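Local coordinates for protein sulfatase (Bacteroides fragilis CAG:558, PDB 6USS) that probably hydrolyses aryl sulfate esters as a calcium-binding member of the sulfatase family in a human gut bacterium, at residues A101-R105 against L494-Q500; L490-R495 against P512-E516; R421-F427 against P440-K446; P112-T117 against D128-N132. The protein carries 1 engineered substitution. All coordinates share one frame; numbering follows the deposited sequence.

Overall arrangement
Contacts 1, 2 and 3 form one cluster around helix 480-496. Their centres lie 10 to 11 Å from one another. Contacts 1 and 2 share L494 and R495. Contact 3 supplies the two strands beneath the helix: Y493 stacks on Y424, and L494 packs on C442 and N426. Q500 O of contact 1 accepts a hydrogen bond from N426 ND2. Contact 4 lies about 16 Å between centres from contact 1. It is joined to it by N130, which hydrogen-bonds to H104 O and to the R105 backbone. The calcium site of D42, D43, the engineered C88, D322 and N323 is apart from all four. In contact 3, the F427 side chain is about 11 Å from the calcium ion.

Contact 1 (A101-R105 against L494-Q500); sequences AARHR and LRKVGGQ
R105 uses two nitrogens on a single carbonyl oxygen. NE and NH2 both donate to G498 O, at 3.1 Å from NE to G498 O and 3.0 Å from NH2 to G498 O. The oxygen lies near the guanidinium plane, and NH2 meets it on a lone pair in the carbonyl plane. Neither bond is straight, with N-H...O angles of 141° and 145°. The Q500 amide lies over one face of the same guanidinium. The two planes are nearly parallel, and Q500 NE2 sits over the centre of the group. Q500 NE2 also bonds to D128 O.

The acceptor belongs to a Schellman motif that ends helix 480-496. G498, with positive phi, is its C-prime residue, and G499 N closes onto L494 O at 2.7 Å. R103 runs across V497. Its chain bends at chi3 (-56°), which lays the guanidinium flat over the valine, with R103 NH2 3.4 Å from V497 CG1. R103 NH2 also forms a salt bridge to D403. A102 CB touches both V497 CG2 and L494 CD2. A102 O receives a CA-H contact from G499 and is linked by a water to Q500 N.

The side-on grip and the stacked amide together fix the rotation of R105. At the helix end, one carbonyl thus takes two N-H groups of one cation, which probably polarises it.

Contact 2 (L490-R495 against P512-E516); sequences LGNYLR and PWPDE
D515 meets the guanidinium of R495 end-on. R495 NH1 donates to D515 OD1 at 2.9 Å, on its syn lone pair and nearly straight (165°). R495 NH2 donates to D515 OD2 at 2.7 Å, slightly out of the carboxylate plane. The planes are 16° apart, and each carboxylate oxygen takes an N-H. A further NH1 bond to OD2 is weak. NH2 gives a second bond to N492 OD1, one helical turn back, from above the N492 carbonyl plane. D515 reaches the guanidinium with CG between its backbone N and carbonyl carbon (chi1 60°).

W513 N donates to E516 OE1 at 2.8 Å, and E516 N returns a bond to W513 O. E516 OE1 also pairs with R501. P512 O takes Y453 OH, and P514 O takes K460 NZ. The indole takes R495 CG over one face, 4.0 Å from the centroid of its five-membered ring. The R495 guanidinium makes an off-centre cation-pi contact with the same ring; R501 makes another with W513. L494 CD1 packs on W513 CZ3 at 3.7 Å. L490 CG meets P514 CG.

The C-terminal tail thus folds back on helix 480-496, which packs on the four-stranded antiparallel sheet. This sheet-and-helix unit is characteristic of the C-terminal subdomain of sulfatases.

Contact 3 (R421-F427 against P440-K446); sequences RSLYWNF and PTCTVRK
W425 has CG anti to its carbonyl carbon (chi1 -57°), which swings the indole along its neighbours on strand 441-446. The ring edge meets T443 O and R445 CB, and T443 CG2 is 3.6 Å from W425 CE3. W425 NE1 bonds to A84 O. On the other face of the sheet, V444 puts CG2 anti to its backbone N. It lies beside the Y424 ring, 3.7 Å from Y424 CE2. The hydroxyl of Y424 bonds to D489 of helix 480-496.

Three antiparallel hydrogen-bonded pairs, L423 with R445, W425 with T443 and F427 with T441, each exchange two backbone bonds. L423 N to R445 O, 2.7 Å, is nearly straight, while T441 N approaches F427 O from above the carbonyl plane. N426 lies opposite C442; its ND2 bonds to Q500 O and its OD1 to Y455.

The buried backbone amides of the hydrogen-bonded pairs are satisfied. This leaves the side chains to make the contacts on the two faces: Y424 and C442 on helix 480-496, L423 and W425 on I379.

Contact 4 (P112-T117 against D128-N132); sequences PKGQQT and DWNVN
D128 begins the second segment and reaches Q116 through water. The water donates to D128 OD1 and to W129 O and accepts from Q116 NE2, at 2.9 Å from NE2. D128 OD1 also bonds to H142. W129 follows. Its indole slides past the Q116 side chain in the opposite direction, with Q116 CG 3.8 Å from W129 NE1; the amide and ring planes are 15° apart. W129 NE1 bonds to D118. N130 then turns the chain as the centre of an inverse gamma turn.

V131 points at the first segment: its CB is 3.4 Å from Q115 O, its CG1 packs on Q116 CG at 3.6 Å, and its CG2 lies against G114. CG1 is anti to the V131 carbonyl carbon (chi1 -66°), which spreads the two methyls along the loop. A water bridges V131 O and P112 O. N132 makes the one direct hydrogen bond across the contact. G114 N donates to N132 OD1 at 2.8 Å, almost straight (170°) and on a lone pair.

That bond satisfies an amide of a type II beta turn, P112 to Q115. G114, with positive phi, takes its third position, as glycine often does in this turn.

Contact 1 (A101-R105 against L494-Q500)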
loop_
_atom_site.group_PDB
_atom_site.type_symbol
_atom_site.label_atom_id
_atom_site.label_comp_id
_atom_site.label_asym_id
_atom_site.label_seq_id
_atom_site.Cartn_x
_atom_site.Cartn_y
_atom_site.Cartn_z
ATOM N N ALA A 101 -12.240 17.371 15.182
ATOM C CA ALA A 101 -10.879 17.522 15.700
ATOM C C ALA A 101 -10.824 17.395 17.225
ATOM O O ALA A 101 -9.849 16.873 17.782
ATOM C CB ALA A 101 -10.296 18.864 15.244
ATOM N N ALA A 102 -11.862 17.859 17.922
ATOM C CA ALA A 102 -11.842 17.790 19.377
ATOM C C ALA A 102 -11.703 16.351 19.840
ATOM O O ALA A 102 -11.008 16.076 20.821
ATOM C CB ALA A 102 -13.104 18.427 19.968
ATOM N N ARG A 103 -12.320 15.416 19.111
ATOM C CA ARG A 103 -12.266 14.012 19.485
ATOM C C ARG A 103 -10.930 13.364 19.122
ATOM O O ARG A 103 -10.390 12.582 19.915
ATOM C CB ARG A 103 -13.419 13.254 18.834
ATOM C CG ARG A 103 -13.431 11.783 19.168
ATOM C CD ARG A 103 -14.270 11.000 18.187
ATOM N NE ARG A 103 -15.643 11.488 18.097
ATOM C CZ ARG A 103 -16.566 11.269 19.028
ATOM N NH1 ARG A 103 -16.252 10.585 20.118
ATOM N NH2 ARG A 103 -17.798 11.735 18.876
ATOM N N HIS A 104 -10.370 13.643 17.940
ATOM C CA HIS A 104 -9.155 12.901 17.627
ATOM C C HIS A 104 -7.895 13.538 18.206
ATOM O O HIS A 104 -6.845 12.888 18.211
ATOM C CB HIS A 104 -9.006 12.672 16.108
ATOM C CG HIS A 104 -8.899 13.921 15.286
ATOM N ND1 HIS A 104 -7.890 14.851 15.454
ATOM C CD2 HIS A 104 -9.657 14.370 14.257
ATOM C CE1 HIS A 104 -8.042 15.822 14.570
ATOM N NE2 HIS A 104 -9.109 15.555 13.832
ATOM N N ARG A 105 -7.975 14.768 18.708
ATOM C CA ARG A 105 -6.911 15.416 19.474
ATOM C C ARG A 105 -5.633 15.663 18.681
ATOM O O ARG A 105 -4.601 15.989 19.281
ATOM C CB ARG A 105 -6.557 14.621 20.732
ATOM C CG ARG A 105 -7.729 14.430 21.656
ATOM C CD ARG A 105 -7.464 13.298 22.603
ATOM N NE ARG A 105 -8.293 13.367 23.797
ATOM C CZ ARG A 105 -8.105 12.594 24.862
ATOM N NH1 ARG A 105 -7.115 11.716 24.867
ATOM N NH2 ARG A 105 -8.897 12.694 25.922
ATOM N N LEU A 494 -17.494 19.146 24.074
ATOM C CA LEU A 494 -16.078 18.890 24.308
ATOM C C LEU A 494 -15.901 17.748 25.291
ATOM O O LEU A 494 -15.140 16.808 25.037
ATOM C CB LEU A 494 -15.385 20.151 24.821
ATOM C CG LEU A 494 -15.446 21.376 23.902
ATOM C CD1 LEU A 494 -14.748 22.571 24.553
ATOM C CD2 LEU A 494 -14.854 21.083 22.524
ATOM N N ARG A 495 -16.620 17.799 26.419
ATOM C CA ARG A 495 -16.481 16.729 27.402
ATOM C C ARG A 495 -17.007 15.414 26.841
ATOM O O ARG A 495 -16.417 14.354 27.074
ATOM C CB ARG A 495 -17.197 17.093 28.701
ATOM C CG ARG A 495 -16.585 18.276 29.430
ATOM C CD ARG A 495 -17.357 18.607 30.702
ATOM N NE ARG A 495 -18.737 19.038 30.438
ATOM C CZ ARG A 495 -19.144 20.311 30.377
ATOM N NH1 ARG A 495 -18.274 21.302 30.550
ATOM N NH2 ARG A 495 -20.424 20.596 30.135
ATOM N N LYS A 496 -18.091 15.473 26.061
ATOM C CA LYS A 496 -18.698 14.259 25.524
ATOM C C LYS A 496 -17.726 13.480 24.641
ATOM O O LYS A 496 -17.612 12.258 24.770
ATOM C CB LYS A 496 -19.967 14.599 24.740
ATOM C CG LYS A 496 -20.603 13.377 24.050
ATOM C CD LYS A 496 -21.941 13.691 23.381
ATOM C CE LYS A 496 -21.751 14.356 22.020
ATOM N NZ LYS A 496 -22.841 15.342 21.679
ATOM N N VAL A 497 -17.015 14.161 23.740
ATOM C CA VAL A 497 -16.155 13.464 22.788
ATOM C C VAL A 497 -14.758 13.282 23.373
ATOM O O VAL A 497 -13.838 12.832 22.681
ATOM C CB VAL A 497 -16.089 14.212 21.439
ATOM C CG1 VAL A 497 -17.495 14.478 20.889
ATOM C CG2 VAL A 497 -15.298 15.516 21.601
ATOM N N GLY A 498 -14.576 13.643 24.639
ATOM C CA GLY A 498 -13.255 13.550 25.238
ATOM C C GLY A 498 -12.274 14.610 24.783
ATOM O O GLY A 498 -11.064 14.359 24.753
ATOM N N GLY A 499 -12.764 15.789 24.413
ATOM C CA GLY A 499 -11.886 16.873 24.023
ATOM C C GLY A 499 -11.004 17.328 25.171
ATOM O O GLY A 499 -11.171 16.947 26.335
ATOM N N GLN A 500 -10.041 18.177 24.833
ATOM C CA GLN A 500 -9.008 18.549 25.781
ATOM C C GLN A 500 -8.919 20.061 25.927
ATOM O O GLN A 500 -9.555 20.832 25.208
ATOM C CB GLN A 500 -7.657 17.985 25.361
ATOM C CG GLN A 500 -7.619 16.478 25.302
ATOM C CD GLN A 500 -6.258 15.991 24.869
ATOM O OE1 GLN A 500 -5.758 16.377 23.802
ATOM N NE2 GLN A 500 -5.627 15.169 25.710
HETATM O O HOH W 1 -9.442 18.063 21.885
HETATM O O HOH W 2 -10.911 11.811 22.143
#

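Contact 2 (L490-R495 against P512-E516)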
loop_
_atom_site.group_PDB
_atom_site.type_symbol
_atom_site.label_atom_id
_atom_site.label_comp_id
_atom_site.label_asym_id
_atom_site.label_seq_id
_atom_site.Cartn_x
_atom_site.Cartn_y
_atom_site.Cartn_z
ATOM N N LEU A 490 -21.160 24.057 23.778
ATOM C CA LEU A 490 -19.751 23.748 23.545
ATOM C C LEU A 490 -19.194 22.855 24.650
ATOM O O LEU A 490 -18.629 21.789 24.382
ATOM C CB LEU A 490 -18.963 25.061 23.445
ATOM C CG LEU A 490 -17.532 25.161 22.902
ATOM C CD1 LEU A 490 -17.314 24.244 21.701
ATOM C CD2 LEU A 490 -17.175 26.616 22.542
ATOM N N GLY A 491 -19.363 23.271 25.906
ATOM C CA GLY A 491 -18.787 22.520 27.009
ATOM C C GLY A 491 -19.242 21.076 27.031
ATOM O O GLY A 491 -18.428 20.158 27.192
ATOM N N ASN A 492 -20.546 20.854 26.846
ATOM C CA ASN A 492 -21.063 19.492 26.856
ATOM C C ASN A 492 -20.412 18.658 25.768
ATOM O O ASN A 492 -19.969 17.532 26.019
ATOM C CB ASN A 492 -22.574 19.503 26.677
ATOM C CG ASN A 492 -23.296 19.892 27.936
ATOM O OD1 ASN A 492 -22.774 19.737 29.047
ATOM N ND2 ASN A 492 -24.503 20.419 27.777
ATOM N N TYR A 493 -20.328 19.210 24.554
ATOM C CA TYR A 493 -19.761 18.481 23.425
ATOM C C TYR A 493 -18.285 18.157 23.648
ATOM O O TYR A 493 -17.848 17.020 23.415
ATOM C CB TYR A 493 -19.945 19.276 22.133
ATOM C CG TYR A 493 -19.423 18.515 20.946
ATOM C CD1 TYR A 493 -20.221 17.587 20.291
ATOM C CD2 TYR A 493 -18.117 18.677 20.516
ATOM C CE1 TYR A 493 -19.747 16.866 19.219
ATOM C CE2 TYR A 493 -17.625 17.952 19.441
ATOM C CZ TYR A 493 -18.446 17.048 18.797
ATOM O OH TYR A 493 -17.968 16.330 17.721
ATOM N N LEU A 494 -17.494 19.146 24.074
ATOM C CA LEU A 494 -16.078 18.890 24.308
ATOM C C LEU A 494 -15.901 17.748 25.291
ATOM O O LEU A 494 -15.140 16.808 25.037
ATOM C CB LEU A 494 -15.385 20.151 24.821
ATOM C CG LEU A 494 -15.446 21.376 23.902
ATOM C CD1 LEU A 494 -14.748 22.571 24.553
ATOM C CD2 LEU A 494 -14.854 21.083 22.524
ATOM N N ARG A 495 -16.620 17.799 26.419
ATOM C CA ARG A 495 -16.481 16.729 27.402
ATOM C C ARG A 495 -17.007 15.414 26.841
ATOM O O ARG A 495 -16.417 14.354 27.074
ATOM C CB ARG A 495 -17.197 17.093 28.701
ATOM C CG ARG A 495 -16.585 18.276 29.430
ATOM C CD ARG A 495 -17.357 18.607 30.702
ATOM N NE ARG A 495 -18.737 19.038 30.438
ATOM C CZ ARG A 495 -19.144 20.311 30.377
ATOM N NH1 ARG A 495 -18.274 21.302 30.550
ATOM N NH2 ARG A 495 -20.424 20.596 30.135
ATOM N N PRO A 512 -10.801 26.799 32.782
ATOM C CA PRO A 512 -12.249 26.535 32.801
ATOM C C PRO A 512 -12.786 26.229 31.413
ATOM O O PRO A 512 -12.449 26.902 30.439
ATOM C CB PRO A 512 -12.853 27.846 33.329
ATOM C CG PRO A 512 -11.726 28.562 34.003
ATOM C CD PRO A 512 -10.455 28.120 33.341
ATOM N N TRP A 513 -13.645 25.216 31.332
ATOM C CA TRP A 513 -14.472 25.007 30.155
ATOM C C TRP A 513 -15.280 26.279 29.912
ATOM O O TRP A 513 -15.470 27.062 30.853
ATOM C CB TRP A 513 -15.415 23.816 30.362
ATOM C CG TRP A 513 -14.783 22.470 30.398
ATOM C CD1 TRP A 513 -14.900 21.548 31.396
ATOM C CD2 TRP A 513 -13.976 21.861 29.378
ATOM N NE1 TRP A 513 -14.202 20.418 31.074
ATOM C CE2 TRP A 513 -13.621 20.578 29.844
ATOM C CE3 TRP A 513 -13.507 22.283 28.125
ATOM C CZ2 TRP A 513 -12.817 19.704 29.103
ATOM C CZ3 TRP A 513 -12.706 21.422 27.390
ATOM C CH2 TRP A 513 -12.360 20.149 27.884
ATOM N N PRO A 514 -15.799 26.514 28.693
ATOM C CA PRO A 514 -16.600 27.735 28.470
ATOM C C PRO A 514 -17.780 27.874 29.419
ATOM O O PRO A 514 -18.139 28.995 29.800
ATOM C CB PRO A 514 -17.085 27.589 27.016
ATOM C CG PRO A 514 -16.340 26.469 26.432
ATOM C CD PRO A 514 -15.856 25.602 27.537
ATOM N N ASP A 515 -18.411 26.761 29.795
ATOM C CA ASP A 515 -19.581 26.788 30.663
ATOM C C ASP A 515 -19.220 26.722 32.150
ATOM O O ASP A 515 -20.097 26.459 32.980
ATOM C CB ASP A 515 -20.551 25.657 30.288
ATOM C CG ASP A 515 -19.929 24.280 30.414
ATOM O OD1 ASP A 515 -18.687 24.182 30.353
ATOM O OD2 ASP A 515 -20.675 23.290 30.572
ATOM N N GLU A 516 -17.951 26.953 32.504
ATOM C CA GLU A 516 -17.556 27.153 33.895
ATOM C C GLU A 516 -17.099 28.592 34.146
ATOM O O GLU A 516 -16.337 28.843 35.079
ATOM C CB GLU A 516 -16.459 26.163 34.300
ATOM C CG GLU A 516 -16.807 24.672 34.174
ATOM C CD GLU A 516 -15.559 23.745 34.256
ATOM O OE1 GLU A 516 -14.465 24.119 33.761
ATOM O OE2 GLU A 516 -15.670 22.624 34.801
#

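Contact 3 (R421-F427 against P440-K446)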
loop_
_atom_site.group_PDB
_atom_site.type_symbol
_atom_site.label_atom_id
_atom_site.label_comp_id
_atom_site.label_asym_id
_atom_site.label_seq_id
_atom_site.Cartn_x
_atom_site.Cartn_y
_atom_site.Cartn_z
ATOM N N ARG A 421 -27.908 22.194 13.358
ATOM C CA ARG A 421 -26.634 21.536 13.630
ATOM C C ARG A 421 -25.607 22.492 14.236
ATOM O O ARG A 421 -25.386 23.593 13.718
ATOM C CB ARG A 421 -26.073 20.930 12.349
ATOM C CG ARG A 421 -24.696 20.344 12.520
ATOM C CD ARG A 421 -24.293 19.575 11.267
ATOM N NE ARG A 421 -23.109 18.776 11.525
ATOM C CZ ARG A 421 -22.173 18.530 10.622
ATOM N NH1 ARG A 421 -22.307 19.019 9.396
ATOM N NH2 ARG A 421 -21.114 17.795 10.948
ATOM N N SER A 422 -24.975 22.057 15.327
ATOM C CA SER A 422 -23.819 22.752 15.881
ATOM C C SER A 422 -22.533 22.308 15.175
ATOM O O SER A 422 -22.321 21.116 14.935
ATOM C CB SER A 422 -23.700 22.477 17.385
ATOM O OG SER A 422 -24.556 23.275 18.177
ATOM N N LEU A 423 -21.661 23.264 14.859
ATOM C CA LEU A 423 -20.303 22.964 14.407
ATOM C C LEU A 423 -19.314 23.281 15.529
ATOM O O LEU A 423 -19.498 24.255 16.267
ATOM C CB LEU A 423 -19.940 23.759 13.152
ATOM C CG LEU A 423 -20.804 23.594 11.914
ATOM C CD1 LEU A 423 -20.142 24.356 10.779
ATOM C CD2 LEU A 423 -21.000 22.122 11.551
ATOM N N TYR A 424 -18.250 22.480 15.651
ATOM C CA TYR A 424 -17.314 22.656 16.755
ATOM C C TYR A 424 -15.851 22.687 16.317
ATOM O O TYR A 424 -15.414 21.886 15.487
ATOM C CB TYR A 424 -17.481 21.554 17.776
ATOM C CG TYR A 424 -18.876 21.364 18.287
ATOM C CD1 TYR A 424 -19.696 20.385 17.747
ATOM C CD2 TYR A 424 -19.359 22.127 19.344
ATOM C CE1 TYR A 424 -20.957 20.185 18.218
ATOM C CE2 TYR A 424 -20.634 21.933 19.831
ATOM C CZ TYR A 424 -21.428 20.950 19.264
ATOM O OH TYR A 424 -22.705 20.740 19.737
ATOM N N TRP A 425 -15.086 23.592 16.925
ATOM C CA TRP A 425 -13.632 23.592 16.828
ATOM C C TRP A 425 -13.022 23.599 18.228
ATOM O O TRP A 425 -13.565 24.203 19.162
ATOM C CB TRP A 425 -13.094 24.797 16.069
ATOM C CG TRP A 425 -13.590 24.990 14.685
ATOM C CD1 TRP A 425 -12.884 24.799 13.530
ATOM C CD2 TRP A 425 -14.877 25.482 14.294
ATOM N NE1 TRP A 425 -13.653 25.128 12.448
ATOM C CE2 TRP A 425 -14.885 25.550 12.885
ATOM C CE3 TRP A 425 -16.026 25.876 14.997
ATOM C CZ2 TRP A 425 -16.002 25.980 12.162
ATOM C CZ3 TRP A 425 -17.134 26.303 14.278
ATOM C CH2 TRP A 425 -17.114 26.350 12.877
ATOM N N ASN A 426 -11.873 22.939 18.360
ATOM C CA ASN A 426 -11.101 22.992 19.594
ATOM C C ASN A 426 -9.628 23.125 19.252
ATOM O O ASN A 426 -9.075 22.263 18.565
ATOM C CB ASN A 426 -11.319 21.756 20.469
ATOM C CG ASN A 426 -10.783 21.964 21.864
ATOM O OD1 ASN A 426 -10.760 23.089 22.350
ATOM N ND2 ASN A 426 -10.328 20.906 22.500
ATOM N N PHE A 427 -8.996 24.190 19.753
ATOM C CA PHE A 427 -7.560 24.426 19.589
ATOM C C PHE A 427 -6.959 24.709 20.958
ATOM O O PHE A 427 -6.655 25.866 21.296
ATOM C CB PHE A 427 -7.287 25.583 18.619
ATOM C CG PHE A 427 -5.848 25.683 18.177
ATOM C CD1 PHE A 427 -5.370 24.890 17.136
ATOM C CD2 PHE A 427 -4.969 26.584 18.798
ATOM C CE1 PHE A 427 -4.025 24.980 16.718
ATOM C CE2 PHE A 427 -3.625 26.688 18.393
ATOM C CZ PHE A 427 -3.152 25.883 17.361
ATOM N N PRO A 440 -5.208 29.713 22.125
ATOM C CA PRO A 440 -6.016 28.563 22.594
ATOM C C PRO A 440 -7.497 28.918 22.695
ATOM O O PRO A 440 -7.896 29.765 23.498
ATOM C CB PRO A 440 -5.423 28.249 23.974
ATOM C CG PRO A 440 -4.240 29.174 24.146
ATOM C CD PRO A 440 -4.367 30.291 23.189
ATOM N N THR A 441 -8.320 28.244 21.890
ATOM C CA THR A 441 -9.743 28.545 21.816
ATOM C C THR A 441 -10.533 27.265 21.589
ATOM O O THR A 441 -10.003 26.259 21.106
ATOM C CB THR A 441 -10.061 29.500 20.660
ATOM O OG1 THR A 441 -9.585 28.927 19.430
ATOM C CG2 THR A 441 -9.435 30.872 20.874
ATOM N N CYS A 442 -11.818 27.323 21.915
ATOM C CA CYS A 442 -12.796 26.457 21.289
ATOM C C CYS A 442 -13.925 27.323 20.762
ATOM O O CYS A 442 -14.179 28.420 21.262
ATOM C CB CYS A 442 -13.343 25.393 22.261
ATOM S SG CYS A 442 -13.633 26.072 23.883
ATOM N N THR A 443 -14.621 26.808 19.761
ATOM C CA THR A 443 -15.619 27.559 19.028
ATOM C C THR A 443 -16.811 26.664 18.756
ATOM O O THR A 443 -16.640 25.486 18.404
ATOM C CB THR A 443 -15.040 28.056 17.701
ATOM O OG1 THR A 443 -13.890 28.857 17.967
ATOM C CG2 THR A 443 -16.059 28.892 16.962
ATOM N N VAL A 444 -18.015 27.214 18.908
ATOM C CA VAL A 444 -19.216 26.595 18.357
ATOM C C VAL A 444 -19.908 27.570 17.404
ATOM O O VAL A 444 -20.014 28.772 17.683
ATOM C CB VAL A 444 -20.187 26.132 19.462
ATOM C CG1 VAL A 444 -20.604 27.323 20.365
ATOM C CG2 VAL A 444 -21.402 25.456 18.833
ATOM N N ARG A 445 -20.362 27.040 16.268
ATOM C CA ARG A 445 -21.231 27.738 15.334
ATOM C C ARG A 445 -22.569 27.018 15.296
ATOM O O ARG A 445 -22.608 25.785 15.244
ATOM C CB ARG A 445 -20.624 27.771 13.933
ATOM C CG ARG A 445 -21.551 28.298 12.872
ATOM C CD ARG A 445 -21.822 29.782 13.057
ATOM N NE ARG A 445 -22.705 30.278 12.009
ATOM C CZ ARG A 445 -22.358 30.448 10.731
ATOM N NH1 ARG A 445 -21.125 30.184 10.307
ATOM N NH2 ARG A 445 -23.260 30.881 9.862
ATOM N N LYS A 446 -23.662 27.778 15.334
ATOM C CA LYS A 446 -24.991 27.168 15.336
ATOM C C LYS A 446 -25.965 28.209 14.820
ATOM O O LYS A 446 -26.159 29.241 15.463
ATOM C CB LYS A 446 -25.377 26.696 16.733
ATOM C CG LYS A 446 -26.777 26.087 16.847
ATOM C CD LYS A 446 -27.321 26.259 18.269
ATOM C CE LYS A 446 -27.974 24.986 18.828
ATOM N NZ LYS A 446 -28.651 24.148 17.797
#

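Contact 4 (P112-T117 against D128-N132)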
loop_
_atom_site.group_PDB
_atom_site.type_symbol
_atom_site.label_atom_id
_atom_site.label_comp_id
_atom_site.label_asym_id
_atom_site.label_seq_id
_atom_site.Cartn_x
_atom_site.Cartn_y
_atom_site.Cartn_z
ATOM N N PRO A 112 7.425 15.917 14.352
ATOM C CA PRO A 112 8.404 15.178 15.171
ATOM C C PRO A 112 7.738 14.125 16.047
ATOM O O PRO A 112 6.771 14.414 16.753
ATOM C CB PRO A 112 9.055 16.275 16.022
ATOM C CG PRO A 112 7.999 17.320 16.135
ATOM C CD PRO A 112 7.351 17.331 14.764
ATOM N N LYS A 113 8.289 12.906 16.034
ATOM C CA LYS A 113 7.692 11.815 16.801
ATOM C C LYS A 113 7.774 12.090 18.300
ATOM O O LYS A 113 8.851 12.376 18.838
ATOM C CB LYS A 113 8.368 10.494 16.473
ATOM C CG LYS A 113 7.837 9.303 17.277
ATOM C CD LYS A 113 8.433 7.970 16.739
ATOM C CE LYS A 113 7.868 6.768 17.469
ATOM N NZ LYS A 113 8.107 5.523 16.713
ATOM N N GLY A 114 6.622 12.021 18.963
ATOM C CA GLY A 114 6.529 12.205 20.394
ATOM C C GLY A 114 6.748 13.613 20.916
ATOM O O GLY A 114 6.833 13.784 22.135
ATOM N N GLN A 115 6.828 14.631 20.063
ATOM C CA GLN A 115 7.108 15.982 20.543
ATOM C C GLN A 115 6.033 16.954 20.086
ATOM O O GLN A 115 5.537 16.864 18.959
ATOM C CB GLN A 115 8.468 16.499 20.063
ATOM C CG GLN A 115 9.659 15.670 20.493
ATOM C CD GLN A 115 10.899 16.020 19.669
ATOM O OE1 GLN A 115 11.499 17.083 19.862
ATOM N NE2 GLN A 115 11.269 15.137 18.719
ATOM N N GLN A 116 5.700 17.894 20.971
ATOM C CA GLN A 116 4.777 18.978 20.667
ATOM C C GLN A 116 5.485 20.066 19.864
ATOM O O GLN A 116 6.533 20.563 20.282
ATOM C CB GLN A 116 4.214 19.558 21.969
ATOM C CG GLN A 116 3.400 18.563 22.786
ATOM C CD GLN A 116 3.006 19.077 24.162
ATOM O OE1 GLN A 116 3.573 20.050 24.665
ATOM N NE2 GLN A 116 2.017 18.431 24.777
ATOM N N THR A 117 4.913 20.440 18.711
ATOM C CA THR A 117 5.392 21.598 17.952
ATOM C C THR A 117 4.916 22.940 18.526
ATOM O O THR A 117 5.389 23.996 18.081
ATOM C CB THR A 117 4.929 21.510 16.500
ATOM O OG1 THR A 117 3.500 21.552 16.479
ATOM C CG2 THR A 117 5.415 20.223 15.838
ATOM N N ASP A 128 -2.455 17.622 26.416
ATOM C CA ASP A 128 -1.598 16.479 26.094
ATOM C C ASP A 128 -2.184 15.824 24.850
ATOM O O ASP A 128 -2.795 14.755 24.896
ATOM C CB ASP A 128 -1.506 15.506 27.258
ATOM C CG ASP A 128 -0.559 14.349 26.980
ATOM O OD1 ASP A 128 0.145 14.363 25.944
ATOM O OD2 ASP A 128 -0.542 13.408 27.800
ATOM N N TRP A 129 -1.975 16.489 23.720
ATOM C CA TRP A 129 -2.646 16.159 22.476
ATOM C C TRP A 129 -1.854 15.113 21.672
ATOM O O TRP A 129 -0.759 14.695 22.051
ATOM C CB TRP A 129 -2.898 17.449 21.691
ATOM C CG TRP A 129 -1.673 18.163 21.171
ATOM C CD1 TRP A 129 -0.836 19.007 21.868
ATOM C CD2 TRP A 129 -1.169 18.121 19.826
ATOM N NE1 TRP A 129 0.160 19.485 21.031
ATOM C CE2 TRP A 129 -0.027 18.961 19.776
ATOM C CE3 TRP A 129 -1.576 17.461 18.658
ATOM C CZ2 TRP A 129 0.711 19.150 18.604
ATOM C CZ3 TRP A 129 -0.838 17.651 17.495
ATOM C CH2 TRP A 129 0.295 18.490 17.479
ATOM N N ASN A 130 -2.447 14.662 20.565
ATOM C CA ASN A 130 -1.954 13.495 19.826
ATOM C C ASN A 130 -0.918 13.907 18.777
ATOM O O ASN A 130 -1.147 13.833 17.567
ATOM C CB ASN A 130 -3.116 12.742 19.192
ATOM C CG ASN A 130 -3.792 11.802 20.166
ATOM O OD1 ASN A 130 -3.146 11.257 21.052
ATOM N ND2 ASN A 130 -5.097 11.604 20.007
ATOM N N VAL A 131 0.265 14.285 19.272
ATOM C CA VAL A 131 1.362 14.819 18.466
ATOM C C VAL A 131 1.739 13.864 17.344
ATOM O O VAL A 131 2.396 14.266 16.381
ATOM C CB VAL A 131 2.606 15.103 19.329
ATOM C CG1 VAL A 131 2.334 16.225 20.312
ATOM C CG2 VAL A 131 3.045 13.826 20.054
ATOM N N ASN A 132 1.356 12.592 17.467
ATOM C CA ASN A 132 1.774 11.605 16.487
ATOM C C ASN A 132 0.743 11.363 15.402
ATOM O O ASN A 132 1.038 10.618 14.455
ATOM C CB ASN A 132 2.106 10.277 17.171
ATOM C CG ASN A 132 3.483 10.276 17.817
ATOM O OD1 ASN A 132 4.293 11.198 17.621
ATOM N ND2 ASN A 132 3.750 9.244 18.611
HETATM O O HOH W 3 4.426 15.780 15.845
HETATM O O HOH W 4 1.241 15.772 23.788
#